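Local coordinates for protein probable mRNA-capping enzyme (Acanthamoeba polyphaga mimivirus, PDB 3BGY) that removes the terminal phosphate from the 5'-triphosphate end of mRNA, through this N-terminal tunnel-shaped triphosphatase domain, in the first step of cap formation, at residues 76-81 against 160-165; 87-92 against 121-126; 126-131 against 146-151. All blocks are in the same frame, centred on the assembly; numbering follows the deposited sequence.

Contact 1: residues 76-81 against 160-165; sequences LIFPDK and SKPKIT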
loop_
_atom_site.group_PDB
_atom_site.type_symbol
_atom_site.label_atom_id
_atom_site.label_comp_id
_atom_site.label_asym_id
_atom_site.label_seq_id
_atom_site.Cartn_x
_atom_site.Cartn_y
_atom_site.Cartn_z
ATOM N N LEU A 76 -0.467 13.633 1.864
ATOM C CA LEU A 76 -0.635 15.007 1.368
ATOM C C LEU A 76 -0.779 14.868 -0.125
ATOM O O LEU A 76 0.123 14.364 -0.795
ATOM C CB LEU A 76 0.569 15.886 1.681
ATOM C CG LEU A 76 1.018 15.960 3.120
ATOM C CD1 LEU A 76 2.193 16.942 3.144
ATOM C CD2 LEU A 76 -0.105 16.438 4.061
ATOM N N ILE A 77 -1.933 15.296 -0.638
ATOM C CA ILE A 77 -2.261 15.168 -2.059
ATOM C C ILE A 77 -2.157 16.521 -2.741
ATOM O O ILE A 77 -2.909 17.434 -2.461
ATOM C CB ILE A 77 -3.664 14.549 -2.235
ATOM C CG1 ILE A 77 -3.737 13.238 -1.443
ATOM C CG2 ILE A 77 -3.953 14.250 -3.743
ATOM C CD1 ILE A 77 -5.150 12.841 -1.070
ATOM N N PHE A 78 -1.249 16.587 -3.703
ATOM C CA PHE A 78 -0.941 17.826 -4.403
ATOM C C PHE A 78 -1.801 18.074 -5.636
ATOM O O PHE A 78 -2.411 17.142 -6.145
ATOM C CB PHE A 78 0.554 17.818 -4.739
ATOM C CG PHE A 78 1.422 17.988 -3.554
ATOM C CD1 PHE A 78 1.820 16.876 -2.809
ATOM C CD2 PHE A 78 1.815 19.277 -3.129
ATOM C CE1 PHE A 78 2.609 17.032 -1.627
ATOM C CE2 PHE A 78 2.600 19.449 -1.959
ATOM C CZ PHE A 78 2.992 18.315 -1.202
ATOM N N PRO A 79 -1.868 19.338 -6.129
ATOM C CA PRO A 79 -2.670 19.648 -7.319
ATOM C C PRO A 79 -2.309 18.810 -8.545
ATOM O O PRO A 79 -3.181 18.518 -9.364
ATOM C CB PRO A 79 -2.370 21.129 -7.550
ATOM C CG PRO A 79 -2.212 21.636 -6.213
ATOM C CD PRO A 79 -1.432 20.585 -5.481
ATOM N N ASP A 80 -1.051 18.352 -8.628
ATOM C CA ASP A 80 -0.625 17.529 -9.758
ATOM C C ASP A 80 -1.004 16.052 -9.580
ATOM O O ASP A 80 -0.659 15.219 -10.421
ATOM C CB ASP A 80 0.890 17.692 -10.057
ATOM C CG ASP A 80 1.808 17.128 -8.941
ATOM O OD1 ASP A 80 1.321 16.698 -7.860
ATOM O OD2 ASP A 80 3.042 17.104 -9.165
ATOM N N LYS A 81 -1.698 15.756 -8.464
ATOM C CA LYS A 81 -2.206 14.415 -8.093
ATOM C C LYS A 81 -1.166 13.480 -7.472
ATOM O O LYS A 81 -1.476 12.330 -7.115
ATOM C CB LYS A 81 -2.942 13.709 -9.257
ATOM C CG LYS A 81 -4.140 14.491 -9.818
ATOM C CD LYS A 81 -4.647 13.859 -11.110
ATOM C CE LYS A 81 -5.750 14.697 -11.755
ATOM N NZ LYS A 81 -5.304 16.063 -12.184
ATOM N N SER A 160 15.452 18.253 -2.108
ATOM C CA SER A 160 14.413 19.284 -1.925
ATOM C C SER A 160 12.999 18.691 -1.817
ATOM O O SER A 160 12.535 18.028 -2.747
ATOM C CB SER A 160 14.446 20.300 -3.087
ATOM O OG SER A 160 15.709 20.935 -3.228
ATOM N N LYS A 161 12.387 18.838 -0.635
ATOM C CA LYS A 161 11.031 18.342 -0.342
ATOM C C LYS A 161 9.966 19.182 -1.060
ATOM O O LYS A 161 10.265 20.297 -1.492
ATOM C CB LYS A 161 10.786 18.354 1.175
ATOM C CG LYS A 161 11.225 17.078 1.874
ATOM C CD LYS A 161 10.874 17.134 3.344
ATOM C CE LYS A 161 11.672 16.138 4.164
ATOM N NZ LYS A 161 11.384 16.264 5.617
ATOM N N PRO A 162 8.732 18.640 -1.263
ATOM C CA PRO A 162 7.725 19.461 -1.952
ATOM C C PRO A 162 7.241 20.674 -1.153
ATOM O O PRO A 162 7.075 20.611 0.068
ATOM C CB PRO A 162 6.603 18.471 -2.222
ATOM C CG PRO A 162 6.714 17.494 -1.107
ATOM C CD PRO A 162 8.201 17.279 -1.029
ATOM N N LYS A 163 7.037 21.774 -1.860
ATOM C CA LYS A 163 6.604 23.014 -1.244
ATOM C C LYS A 163 5.128 23.036 -0.891
ATOM O O LYS A 163 4.281 22.697 -1.714
ATOM C CB LYS A 163 6.967 24.232 -2.115
ATOM C CG LYS A 163 6.789 24.059 -3.624
ATOM C CD LYS A 163 5.918 25.144 -4.246
ATOM C CE LYS A 163 5.674 24.875 -5.728
ATOM N NZ LYS A 163 4.536 25.675 -6.267
ATOM N N ILE A 164 4.846 23.402 0.358
ATOM C CA ILE A 164 3.472 23.513 0.844
ATOM C C ILE A 164 2.916 24.867 0.413
ATOM O O ILE A 164 3.437 25.912 0.808
ATOM C CB ILE A 164 3.399 23.327 2.390
ATOM C CG1 ILE A 164 3.856 21.908 2.777
ATOM C CG2 ILE A 164 1.988 23.623 2.929
ATOM C CD1 ILE A 164 3.164 20.762 1.975
ATOM N N THR A 165 1.899 24.835 -0.448
ATOM C CA THR A 165 1.264 26.062 -0.934
ATOM C C THR A 165 0.045 26.426 -0.094
ATOM O O THR A 165 -0.363 27.592 -0.042
ATOM C CB THR A 165 0.818 25.955 -2.423
ATOM O OG1 THR A 165 -0.268 25.033 -2.551
ATOM C CG2 THR A 165 1.983 25.501 -3.326
#

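Contact 2: residues 87-92 against 121-126; sequences SLFNQE and DIEIVY. With ACT (acetate ion), chain D.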
loop_
_atom_site.group_PDB
_atom_site.type_symbol
_atom_site.label_atom_id
_atom_site.label_comp_id
_atom_site.label_asym_id
_atom_site.label_seq_id
_atom_site.Cartn_x
_atom_site.Cartn_y
_atom_site.Cartn_z
ATOM N N SER A 87 3.895 7.387 7.105
ATOM C CA SER A 87 3.260 6.305 7.857
ATOM C C SER A 87 3.846 6.319 9.271
ATOM O O SER A 87 5.057 6.195 9.420
ATOM C CB SER A 87 3.551 4.947 7.212
ATOM O OG SER A 87 3.171 4.956 5.843
ATOM N N LEU A 88 2.986 6.463 10.269
ATOM C CA LEU A 88 3.404 6.490 11.683
ATOM C C LEU A 88 3.131 5.129 12.295
ATOM O O LEU A 88 1.969 4.730 12.411
ATOM C CB LEU A 88 2.637 7.575 12.429
ATOM C CG LEU A 88 2.828 9.012 11.946
ATOM C CD1 LEU A 88 1.987 9.959 12.804
ATOM C CD2 LEU A 88 4.312 9.407 12.031
ATOM N N PHE A 89 4.201 4.444 12.725
ATOM C CA PHE A 89 4.086 3.102 13.302
ATOM C C PHE A 89 4.120 3.059 14.824
ATOM O O PHE A 89 3.748 2.057 15.434
ATOM C CB PHE A 89 5.181 2.178 12.742
ATOM C CG PHE A 89 4.975 1.801 11.301
ATOM C CD1 PHE A 89 5.469 2.630 10.277
ATOM C CD2 PHE A 89 4.323 0.600 10.951
ATOM C CE1 PHE A 89 5.313 2.278 8.921
ATOM C CE2 PHE A 89 4.169 0.237 9.585
ATOM C CZ PHE A 89 4.662 1.074 8.573
ATOM N N ASN A 90 4.603 4.132 15.441
ATOM C CA ASN A 90 4.666 4.151 16.908
ATOM C C ASN A 90 3.282 4.552 17.461
ATOM O O ASN A 90 2.814 5.642 17.196
ATOM C CB ASN A 90 5.769 5.118 17.340
ATOM C CG ASN A 90 5.899 5.215 18.841
ATOM O OD1 ASN A 90 5.171 5.964 19.476
ATOM N ND2 ASN A 90 6.796 4.426 19.413
ATOM N N GLN A 91 2.658 3.665 18.243
ATOM C CA GLN A 91 1.312 3.906 18.792
ATOM C C GLN A 91 1.148 5.133 19.673
ATOM O O GLN A 91 0.128 5.817 19.587
ATOM C CB GLN A 91 0.755 2.646 19.475
ATOM C CG GLN A 91 0.901 1.343 18.662
ATOM C CD GLN A 91 0.233 1.400 17.293
ATOM O OE1 GLN A 91 -0.986 1.580 17.190
ATOM N NE2 GLN A 91 1.043 1.292 16.231
ATOM N N GLU A 92 2.184 5.459 20.452
ATOM C CA GLU A 92 2.160 6.639 21.309
ATOM C C GLU A 92 2.199 7.911 20.435
ATOM O O GLU A 92 1.447 8.852 20.686
ATOM C CB GLU A 92 3.345 6.604 22.288
ATOM C CG GLU A 92 3.335 7.714 23.344
ATOM C CD GLU A 92 4.373 7.530 24.450
ATOM O OE1 GLU A 92 5.221 6.612 24.372
ATOM O OE2 GLU A 92 4.334 8.321 25.414
ATOM N N ASP A 121 10.283 3.929 12.667
ATOM C CA ASP A 121 8.873 4.057 13.041
ATOM C C ASP A 121 8.110 5.108 12.219
ATOM O O ASP A 121 6.916 5.308 12.462
ATOM C CB ASP A 121 8.736 4.416 14.531
ATOM C CG ASP A 121 8.988 3.245 15.471
ATOM O OD1 ASP A 121 8.791 2.072 15.091
ATOM O OD2 ASP A 121 9.353 3.520 16.630
ATOM N N ILE A 122 8.814 5.817 11.323
ATOM C CA ILE A 122 8.216 6.857 10.474
ATOM C C ILE A 122 8.689 6.622 9.036
ATOM O O ILE A 122 9.823 6.948 8.657
ATOM C CB ILE A 122 8.604 8.318 10.932
ATOM C CG1 ILE A 122 8.178 8.555 12.397
ATOM C CG2 ILE A 122 7.974 9.365 9.983
ATOM C CD1 ILE A 122 8.620 9.906 12.993
ATOM N N GLU A 123 7.804 6.056 8.221
ATOM C CA GLU A 123 8.149 5.780 6.825
ATOM C C GLU A 123 7.584 6.890 5.965
ATOM O O GLU A 123 6.443 7.319 6.162
ATOM C CB GLU A 123 7.611 4.417 6.386
ATOM C CG GLU A 123 8.386 3.251 7.005
ATOM C CD GLU A 123 7.879 1.876 6.579
ATOM O OE1 GLU A 123 6.918 1.790 5.780
ATOM O OE2 GLU A 123 8.434 0.881 7.085
ATOM N N ILE A 124 8.410 7.385 5.050
ATOM C CA ILE A 124 8.028 8.503 4.190
ATOM C C ILE A 124 8.277 8.155 2.739
ATOM O O ILE A 124 9.339 7.630 2.387
ATOM C CB ILE A 124 8.868 9.771 4.546
ATOM C CG1 ILE A 124 8.721 10.102 6.032
ATOM C CG2 ILE A 124 8.430 10.940 3.702
ATOM C CD1 ILE A 124 9.450 11.359 6.486
ATOM N N VAL A 125 7.267 8.409 1.901
ATOM C CA VAL A 125 7.370 8.129 0.486
ATOM C C VAL A 125 6.743 9.226 -0.355
ATOM O O VAL A 125 5.800 9.903 0.065
ATOM C CB VAL A 125 6.659 6.760 0.055
ATOM C CG1 VAL A 125 7.352 5.534 0.660
ATOM C CG2 VAL A 125 5.158 6.768 0.386
ATOM N N TYR A 126 7.300 9.405 -1.541
ATOM C CA TYR A 126 6.744 10.331 -2.512
ATOM C C TYR A 126 6.226 9.400 -3.613
ATOM O O TYR A 126 6.980 8.635 -4.214
ATOM C CB TYR A 126 7.796 11.317 -3.024
ATOM C CG TYR A 126 7.278 12.170 -4.159
ATOM C CD1 TYR A 126 6.428 13.273 -3.915
ATOM C CD2 TYR A 126 7.605 11.850 -5.494
ATOM C CE1 TYR A 126 5.901 14.031 -4.990
ATOM C CE2 TYR A 126 7.099 12.598 -6.563
ATOM C CZ TYR A 126 6.253 13.686 -6.301
ATOM O OH TYR A 126 5.766 14.403 -7.361
HETATM C C ACT D . 4.532 17.612 -6.229
HETATM O O ACT D . 4.464 18.924 -6.584
HETATM O OXT ACT D . 4.576 16.729 -7.051
HETATM C CH3 ACT D . 4.579 17.247 -4.804
HETATM O O HOH W 1 4.456 6.171 3.832
HETATM O O HOH W 2 5.585 6.701 14.431
HETATM O O HOH W 3 7.732 1.840 18.322
#

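Contact 3: residues 126-131 against 146-151; sequences YKNRGS and STEEIP. With ACT (acetate ion), chain D.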
loop_
_atom_site.group_PDB
_atom_site.type_symbol
_atom_site.label_atom_id
_atom_site.label_comp_id
_atom_site.label_asym_id
_atom_site.label_seq_id
_atom_site.Cartn_x
_atom_site.Cartn_y
_atom_site.Cartn_z
ATOM N N TYR A 126 7.300 9.405 -1.541
ATOM C CA TYR A 126 6.744 10.331 -2.512
ATOM C C TYR A 126 6.226 9.400 -3.613
ATOM O O TYR A 126 6.980 8.635 -4.214
ATOM C CB TYR A 126 7.796 11.317 -3.024
ATOM C CG TYR A 126 7.278 12.170 -4.159
ATOM C CD1 TYR A 126 6.428 13.273 -3.915
ATOM C CD2 TYR A 126 7.605 11.850 -5.494
ATOM C CE1 TYR A 126 5.901 14.031 -4.990
ATOM C CE2 TYR A 126 7.099 12.598 -6.563
ATOM C CZ TYR A 126 6.253 13.686 -6.301
ATOM O OH TYR A 126 5.766 14.403 -7.361
ATOM N N LYS A 127 4.933 9.508 -3.883
ATOM C CA LYS A 127 4.270 8.639 -4.848
ATOM C C LYS A 127 3.964 9.404 -6.110
ATOM O O LYS A 127 3.198 10.366 -6.075
ATOM C CB LYS A 127 2.967 8.109 -4.244
ATOM C CG LYS A 127 3.138 7.208 -3.038
ATOM C CD LYS A 127 1.782 6.869 -2.391
ATOM C CE LYS A 127 1.138 5.603 -2.974
ATOM N NZ LYS A 127 0.958 5.601 -4.457
ATOM N N ASN A 128 4.597 9.007 -7.211
ATOM C CA ASN A 128 4.364 9.668 -8.495
ATOM C C ASN A 128 3.224 8.884 -9.135
ATOM O O ASN A 128 3.437 7.835 -9.755
ATOM C CB ASN A 128 5.632 9.647 -9.387
ATOM C CG ASN A 128 5.425 10.334 -10.743
ATOM O OD1 ASN A 128 4.295 10.574 -11.185
ATOM N ND2 ASN A 128 6.522 10.590 -11.432
ATOM N N ARG A 129 2.015 9.400 -8.953
ATOM C CA ARG A 129 0.831 8.745 -9.472
ATOM C C ARG A 129 0.664 8.811 -10.985
ATOM O O ARG A 129 -0.166 8.093 -11.542
ATOM C CB ARG A 129 -0.403 9.252 -8.733
ATOM C CG ARG A 129 -0.408 8.822 -7.260
ATOM C CD ARG A 129 -1.815 8.703 -6.694
ATOM N NE ARG A 129 -1.826 7.952 -5.439
ATOM C CZ ARG A 129 -2.839 7.927 -4.573
ATOM N NH1 ARG A 129 -3.953 8.615 -4.811
ATOM N NH2 ARG A 129 -2.730 7.234 -3.443
ATOM N N GLY A 130 1.514 9.594 -11.646
ATOM C CA GLY A 130 1.428 9.747 -13.089
ATOM C C GLY A 130 2.301 8.833 -13.926
ATOM O O GLY A 130 2.070 8.712 -15.130
ATOM N N SER A 131 3.265 8.160 -13.299
ATOM C CA SER A 131 4.184 7.274 -14.020
ATOM C C SER A 131 3.751 5.823 -14.102
ATOM O O SER A 131 4.306 5.034 -14.876
ATOM C CB SER A 131 5.556 7.323 -13.366
ATOM O OG SER A 131 5.471 6.780 -12.072
ATOM N N SER A 146 1.656 -0.982 -11.540
ATOM C CA SER A 146 3.058 -0.704 -11.349
ATOM C C SER A 146 3.019 0.766 -10.992
ATOM O O SER A 146 2.200 1.514 -11.549
ATOM C CB SER A 146 3.859 -0.914 -12.630
ATOM O OG SER A 146 5.253 -0.891 -12.357
ATOM N N THR A 147 3.727 1.132 -9.926
ATOM C CA THR A 147 3.818 2.535 -9.560
ATOM C C THR A 147 5.147 2.921 -8.940
ATOM O O THR A 147 5.808 2.093 -8.299
ATOM C CB THR A 147 2.618 2.973 -8.677
ATOM O OG1 THR A 147 2.568 4.401 -8.601
ATOM C CG2 THR A 147 2.673 2.353 -7.302
ATOM N N GLU A 148 5.513 4.185 -9.135
ATOM C CA GLU A 148 6.766 4.726 -8.616
ATOM C C GLU A 148 6.549 5.290 -7.228
ATOM O O GLU A 148 5.725 6.183 -7.042
ATOM C CB GLU A 148 7.271 5.807 -9.555
ATOM C CG GLU A 148 8.656 6.318 -9.246
ATOM C CD GLU A 148 9.052 7.511 -10.122
ATOM O OE1 GLU A 148 8.248 7.946 -10.978
ATOM O OE2 GLU A 148 10.178 7.985 -9.958
ATOM N N GLU A 149 7.313 4.780 -6.262
ATOM C CA GLU A 149 7.202 5.199 -4.883
ATOM C C GLU A 149 8.622 5.371 -4.409
ATOM O O GLU A 149 9.335 4.394 -4.184
ATOM C CB GLU A 149 6.458 4.135 -4.040
ATOM C CG GLU A 149 4.973 3.929 -4.446
ATOM C CD GLU A 149 4.157 3.095 -3.471
ATOM O OE1 GLU A 149 4.208 3.365 -2.251
ATOM O OE2 GLU A 149 3.434 2.186 -3.939
ATOM N N ILE A 150 9.019 6.625 -4.216
ATOM C CA ILE A 150 10.386 6.929 -3.792
ATOM C C ILE A 150 10.467 7.061 -2.280
ATOM O O ILE A 150 9.864 7.961 -1.701
ATOM C CB ILE A 150 10.869 8.231 -4.500
ATOM C CG1 ILE A 150 10.726 8.069 -6.016
ATOM C CG2 ILE A 150 12.333 8.555 -4.096
ATOM C CD1 ILE A 150 11.045 9.311 -6.843
ATOM N N PRO A 151 11.256 6.192 -1.621
ATOM C CA PRO A 151 11.353 6.282 -0.161
ATOM C C PRO A 151 12.352 7.347 0.233
ATOM O O PRO A 151 13.371 7.536 -0.434
ATOM C CB PRO A 151 11.884 4.894 0.243
ATOM C CG PRO A 151 11.739 4.054 -0.988
ATOM C CD PRO A 151 11.977 5.005 -2.106
HETATM C C ACT D . 4.532 17.612 -6.229
HETATM O O ACT D . 4.464 18.924 -6.584
HETATM O OXT ACT D . 4.576 16.729 -7.051
HETATM C CH3 ACT D . 4.579 17.247 -4.804
#

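Contact 1: residues 76-81 against 160-165
Pro162 and Ile164 meet Phe78 where the loop between strands 142-152 and 169-183 passes the tip of a beta hairpin of the tunnel barrel, that of strands 66-77 and 83-88. A type I turn from Phe78 to Lys81 closes the hairpin, with Lys81 N bonded to Phe78 O. Upstream in the loop, Lys161 runs past 76-81, its side chain lying against Tyr84, and gives its NZ to the carbonyls of Val114 and Leu116. Pro162 then sets its CB and CG at the outer end of the Phe78 ring, CB lying 3.8 Å from CZ, and the two side chains cross at about a right angle. CG of Phe78 stands anti to its own carbonyl carbon (chi1 -71°), which starts the ring off toward the loop. Lys163 points its CB away and offers its backbone instead: its O lies close to the ring plane, at the edge, 3.7 Å from Phe78 CE2. Next comes Ile164, whose bent chain (chi2 -50°) brings CD1 against two partners at once. Leu76, also packed on Ile113 and Val114, is one of them: Ile164 CD1 sits 4.0 Å from Phe78 CZ and 4.1 Å from Leu76 CD1.

Contact 2: residues 87-92 against 121-126
Phe89 and Glu123 meet where strands 83-88 and 122-136 pair antiparallel in the tunnel barrel, just before helix 91-101. Ser87 and Glu123 exchange N-H...O bonds both ways, and Phe89 N donates to Asp121 O. Glu123 takes CG anti to its carbonyl carbon (chi1 -72°) and runs on extended, which lays its carboxylate beside the ring: CD is 3.5 Å from Phe89 CE1, and the two planes are 57° apart. Asp121 O lies in the ring plane, at the edge, 3.7 Å from Phe89 CD1, and the ring stacks on Tyr71. On the same face as Glu123, Ser87 OG is held by Asp73 and accepts a hydrogen bond from a water 2.7 Å away, which makes a longer one to Glu123 O. Leu88 and Ile122 occupy the other face, side by side and pointing the same way toward helix 91-101, with Leu88 CD2 4.0 Å from Ile122 CG1. Asn90 is the N-cap of that helix: its CG is anti to the backbone N (chi1 179°), and OD1 accepts from Gln93 N. Its amide nitrogen reaches Asp121 through a second water, 3.0 Å from Asn90 ND2 and 2.9 Å from Asp121 OD2.

Contact 3: residues 126-131 against 146-151
Tyr126 and Ile150 bond to each other twice through their backbones, N to O in both directions and at 2.9 Å each way, engaging both peptide donors and acceptors. Two residues on, Asn128 N reaches Glu148 O in a more bent bond, and beyond it the chain turns the corner. Asn128 OD1 takes the Gly130 N-H at 3.0 Å, an Asx turn. Glu148, extended with CG anti to its backbone N (chi1 -172°), lays its carboxylate against the turn: OE1 is 3.2 Å from both Asn128 ND2 and Ser131 OG. On that side the Tyr126 hydroxyl donates to OXT of an acetate, probably from the crystallisation liquor, 2.6 Å away. The opposite side carries Lys127 and Glu149, side by side and pointing the same way. Their charged ends stop short of a salt bridge, with Lys127 NZ 4.2 Å from Glu149 OE2, and Glu149 OE1 makes a long, weak ion pair with Arg85. Lys127 and Glu149 turn their backbones to Val83 and Asn35 on either flank. This is a beta hairpin in the wall of a closed antiparallel barrel, and Lys127 and Glu149, probably facing inward, are consistent with the charged tunnel of a CYTH-like RNA triphosphatase.

Overall arrangement
Contacts 2 and 3 are partly buried and belong to the barrel wall: they lie in series on strand 122-136, share Tyr126, and tie that strand first to strand 83-88 and then to strand 142-152. Contact 1 is a surface contact about 20 Å from the chain centre (centre to centre), where a loop packs on the hairpin tip leading into strand 83-88. Its chemistry differs accordingly: apolar side chains meet across it, whereas the other two rest on backbone hydrogen bonds, with carboxylates and hydroxyls added at the margins. Contacts 1 and 3 meet where Lys81 packs on Arg129, and contact 2 reaches the same place through Tyr126, with the acetate touching both it and Phe78.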